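Long-range contact in PROTEIN (hypothetical protein EF0366) (Enterococcus faecalis, PDB 1VPY), which is a DUF72-family protein of unknown function that folds as a TIM-type alpha/beta barrel: residues S175-D180 against L202-G207. Residues are numbered along the deposited sequence; the frame is centred on the assembly and turned at random.
Sequences SLVIVD and LFRFHG
Ile178 and Phe203, Val179 and Arg204, and Asp180 and Phe205 pair in parallel register where the sixth and seventh strands of the TIM barrel lie side by side, 175-180 against 201-205. The backbone ladder staggers as parallel strands require: Ile178 N gives its hydrogen to Leu202 O (2.9 Å), Arg204 N to Ile178 O, Asp180 N to Arg204 O, and His206 N to Asp180 O (2.7 Å, nearly straight at 171°). At the N-terminal end a water takes over, donating to Ser175 OG and Leu176 O while accepting from Leu202 N; the small Ser175 hydroxyl also hydrogen-bonds Leu200 O.

On the face carrying Ile178, Phe203 and Phe205, apolar bulk suits a layer packed against helix 231-245. Ile178 and Phe203 run alongside each other: CG2 of Ile178 touches Phe203 CE1 at 3.6 Å. With CG1 of Ile178 anti to its carbonyl carbon (chi1 -52°) and chi2 extended (165°), CD1 lies over the Phe203 ring face, toward its rim, in a CH-pi contact.

The other face looks into the barrel. Val177 sets CG2 against Leu202 CD2 and CG1 against Arg204 CG (3.9 Å). Val179, compact and apolar, packs on Val189. Arginine's long stem suits valine, while NH1 and NH2 salt-bridge Glu150 and Glu46. Within 202-207, the His206 ring turns its edge to Arg204 NH1; its NE2 hydrogen-bonds Glu150 and its ND1 Asn256.

Asp180 ends the Ile178 face: an acid suits this place, OD1 salt-bridging Arg208 NH2 and OD2 hydrogen-bonding the Tyr229 hydroxyl, while Asp180 CB rests 3.6 Å from Phe205 CD1.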
ATOM      1  N   SER A 175      -0.374   8.593  -4.663  1.00 37.76           N
ATOM      2  CA  SER A 175      -1.303   7.557  -5.088  1.00 37.12           C
ATOM      3  C   SER A 175      -2.194   7.181  -3.896  1.00 36.81           C
ATOM      4  O   SER A 175      -1.774   6.423  -3.016  1.00 36.86           O
ATOM      5  CB  SER A 175      -0.547   6.347  -5.629  1.00 36.91           C
ATOM      6  OG  SER A 175      -1.456   5.341  -6.032  1.00 36.80           O
ATOM      7  N   LEU A 176      -3.407   7.729  -3.843  1.00 36.29           N
ATOM      8  CA  LEU A 176      -4.272   7.496  -2.679  1.00 36.20           C
ATOM      9  C   LEU A 176      -4.801   6.071  -2.698  1.00 35.92           C
ATOM     10  O   LEU A 176      -5.488   5.662  -3.638  1.00 35.94           O
ATOM     11  CB  LEU A 176      -5.421   8.496  -2.607  1.00 36.02           C
ATOM     12  CG  LEU A 176      -6.382   8.327  -1.424  1.00 36.47           C
ATOM     13  CD1 LEU A 176      -5.728   8.710  -0.090  1.00 36.65           C
ATOM     14  CD2 LEU A 176      -7.650   9.145  -1.640  1.00 35.94           C
ATOM     15  N   VAL A 177      -4.471   5.325  -1.651  1.00 35.43           N
ATOM     16  CA  VAL A 177      -4.776   3.903  -1.600  1.00 35.17           C
ATOM     17  C   VAL A 177      -6.279   3.644  -1.505  1.00 35.29           C
ATOM     18  O   VAL A 177      -6.953   4.137  -0.588  1.00 35.48           O
ATOM     19  CB  VAL A 177      -4.003   3.205  -0.464  1.00 35.02           C
ATOM     20  CG1 VAL A 177      -4.540   1.806  -0.223  1.00 34.92           C
ATOM     21  CG2 VAL A 177      -2.490   3.160  -0.794  1.00 34.61           C
ATOM     22  N   ILE A 178      -6.807   2.900  -2.476  1.00 35.09           N
ATOM     23  CA  ILE A 178      -8.214   2.519  -2.445  1.00 35.13           C
ATOM     24  C   ILE A 178      -8.371   1.318  -1.522  1.00 35.15           C
ATOM     25  O   ILE A 178      -7.728   0.282  -1.735  1.00 34.87           O
ATOM     26  CB  ILE A 178      -8.771   2.198  -3.843  1.00 35.32           C
ATOM     27  CG1 ILE A 178      -8.466   3.353  -4.808  1.00 34.61           C
ATOM     28  CG2 ILE A 178     -10.277   1.941  -3.744  1.00 35.46           C
ATOM     29  CD1 ILE A 178      -8.632   3.018  -6.244  1.00 33.19           C
ATOM     30  N   VAL A 179      -9.209   1.466  -0.491  1.00 34.80           N
ATOM     31  CA  VAL A 179      -9.293   0.448   0.558  1.00 34.67           C
ATOM     32  C   VAL A 179     -10.647  -0.240   0.729  1.00 34.71           C
ATOM     33  O   VAL A 179     -11.692   0.408   0.787  1.00 34.82           O
ATOM     34  CB  VAL A 179      -8.832   0.981   1.933  1.00 34.79           C
ATOM     35  CG1 VAL A 179      -7.357   1.306   1.899  1.00 34.18           C
ATOM     36  CG2 VAL A 179      -9.678   2.194   2.381  1.00 34.41           C
ATOM     37  N   ASP A 180     -10.603  -1.567   0.807  1.00 34.64           N
ATOM     38  CA  ASP A 180     -11.731  -2.346   1.290  1.00 34.32           C
ATOM     39  C   ASP A 180     -11.362  -2.803   2.687  1.00 34.13           C
ATOM     40  O   ASP A 180     -10.338  -3.459   2.875  1.00 33.98           O
ATOM     41  CB  ASP A 180     -12.015  -3.547   0.391  1.00 34.19           C
ATOM     42  CG  ASP A 180     -13.316  -4.227   0.741  1.00 34.96           C
ATOM     43  OD1 ASP A 180     -14.376  -3.559   0.665  1.00 35.31           O
ATOM     44  OD2 ASP A 180     -13.287  -5.418   1.120  1.00 35.26           O
ATOM     45  N   LEU A 202      -2.993   1.904  -6.183  1.00 38.36           N
ATOM     46  CA  LEU A 202      -2.863   0.777  -5.278  1.00 37.80           C
ATOM     47  C   LEU A 202      -4.169   0.526  -4.535  1.00 37.98           C
ATOM     48  O   LEU A 202      -4.735   1.438  -3.906  1.00 37.97           O
ATOM     49  CB  LEU A 202      -1.699   0.979  -4.294  1.00 37.74           C
ATOM     50  CG  LEU A 202      -1.391  -0.153  -3.303  1.00 37.02           C
ATOM     51  CD1 LEU A 202      -0.922  -1.423  -4.012  1.00 35.86           C
ATOM     52  CD2 LEU A 202      -0.376   0.291  -2.282  1.00 36.85           C
ATOM     53  N   PHE A 203      -4.628  -0.721  -4.635  1.00 37.78           N
ATOM     54  CA  PHE A 203      -5.739  -1.254  -3.852  1.00 37.48           C
ATOM     55  C   PHE A 203      -5.171  -2.042  -2.697  1.00 37.39           C
ATOM     56  O   PHE A 203      -4.156  -2.721  -2.855  1.00 37.65           O
ATOM     57  CB  PHE A 203      -6.546  -2.241  -4.692  1.00 37.74           C
ATOM     58  CG  PHE A 203      -7.501  -1.598  -5.650  1.00 37.74           C
ATOM     59  CD1 PHE A 203      -8.788  -1.252  -5.236  1.00 37.78           C
ATOM     60  CD2 PHE A 203      -7.126  -1.361  -6.968  1.00 36.46           C
ATOM     61  CE1 PHE A 203      -9.680  -0.667  -6.116  1.00 37.80           C
ATOM     62  CE2 PHE A 203      -8.010  -0.778  -7.857  1.00 37.35           C
ATOM     63  CZ  PHE A 203      -9.293  -0.433  -7.434  1.00 37.72           C
ATOM     64  N   ARG A 204      -5.833  -1.986  -1.547  1.00 37.13           N
ATOM     65  CA  ARG A 204      -5.520  -2.895  -0.449  1.00 36.70           C
ATOM     66  C   ARG A 204      -6.813  -3.407   0.161  1.00 36.57           C
ATOM     67  O   ARG A 204      -7.663  -2.621   0.614  1.00 36.57           O
ATOM     68  CB  ARG A 204      -4.659  -2.217   0.620  1.00 36.93           C
ATOM     69  CG  ARG A 204      -3.231  -1.894   0.174  1.00 37.36           C
ATOM     70  CD  ARG A 204      -2.425  -1.306   1.320  1.00 36.51           C
ATOM     71  NE  ARG A 204      -1.802  -2.338   2.140  1.00 35.07           N
ATOM     72  CZ  ARG A 204      -1.701  -2.301   3.465  1.00 34.69           C
ATOM     73  NH1 ARG A 204      -2.204  -1.291   4.168  1.00 34.77           N
ATOM     74  NH2 ARG A 204      -1.105  -3.297   4.092  1.00 34.06           N
ATOM     75  N   PHE A 205      -6.962  -4.729   0.157  1.00 35.86           N
ATOM     76  CA  PHE A 205      -8.146  -5.358   0.698  1.00 35.05           C
ATOM     77  C   PHE A 205      -7.801  -5.962   2.042  1.00 35.07           C
ATOM     78  O   PHE A 205      -6.971  -6.873   2.139  1.00 35.38           O
ATOM     79  CB  PHE A 205      -8.686  -6.422  -0.256  1.00 34.85           C
ATOM     80  CG  PHE A 205      -8.894  -5.938  -1.669  1.00 34.33           C
ATOM     81  CD1 PHE A 205      -9.452  -4.688  -1.927  1.00 34.25           C
ATOM     82  CD2 PHE A 205      -8.547  -6.748  -2.746  1.00 33.67           C
ATOM     83  CE1 PHE A 205      -9.642  -4.242  -3.237  1.00 33.98           C
ATOM     84  CE2 PHE A 205      -8.740  -6.320  -4.055  1.00 33.33           C
ATOM     85  CZ  PHE A 205      -9.284  -5.065  -4.304  1.00 33.86           C
ATOM     86  N   HIS A 206      -8.439  -5.437   3.080  1.00 34.67           N
ATOM     87  CA  HIS A 206      -8.165  -5.837   4.451  1.00 34.41           C
ATOM     88  C   HIS A 206      -9.161  -6.866   4.972  1.00 34.27           C
ATOM     89  O   HIS A 206      -9.004  -7.364   6.088  1.00 34.21           O
ATOM     90  CB  HIS A 206      -8.182  -4.609   5.365  1.00 34.30           C
ATOM     91  CG  HIS A 206      -7.111  -3.610   5.055  1.00 34.72           C
ATOM     92  ND1 HIS A 206      -5.776  -3.852   5.297  1.00 34.93           N
ATOM     93  CD2 HIS A 206      -7.178  -2.371   4.511  1.00 34.55           C
ATOM     94  CE1 HIS A 206      -5.065  -2.802   4.921  1.00 34.21           C
ATOM     95  NE2 HIS A 206      -5.892  -1.892   4.440  1.00 34.58           N
ATOM     96  N   GLY A 207     -10.182  -7.171   4.173  1.00 34.08           N
ATOM     97  CA  GLY A 207     -11.297  -7.992   4.630  1.00 34.31           C
ATOM     98  C   GLY A 207     -12.302  -7.163   5.407  1.00 34.61           C
ATOM     99  O   GLY A 207     -12.056  -5.997   5.705  1.00 34.81           O
TER
HETATM  100  O   HOH W   1      -3.835   4.252  -5.254  1.00 33.86           O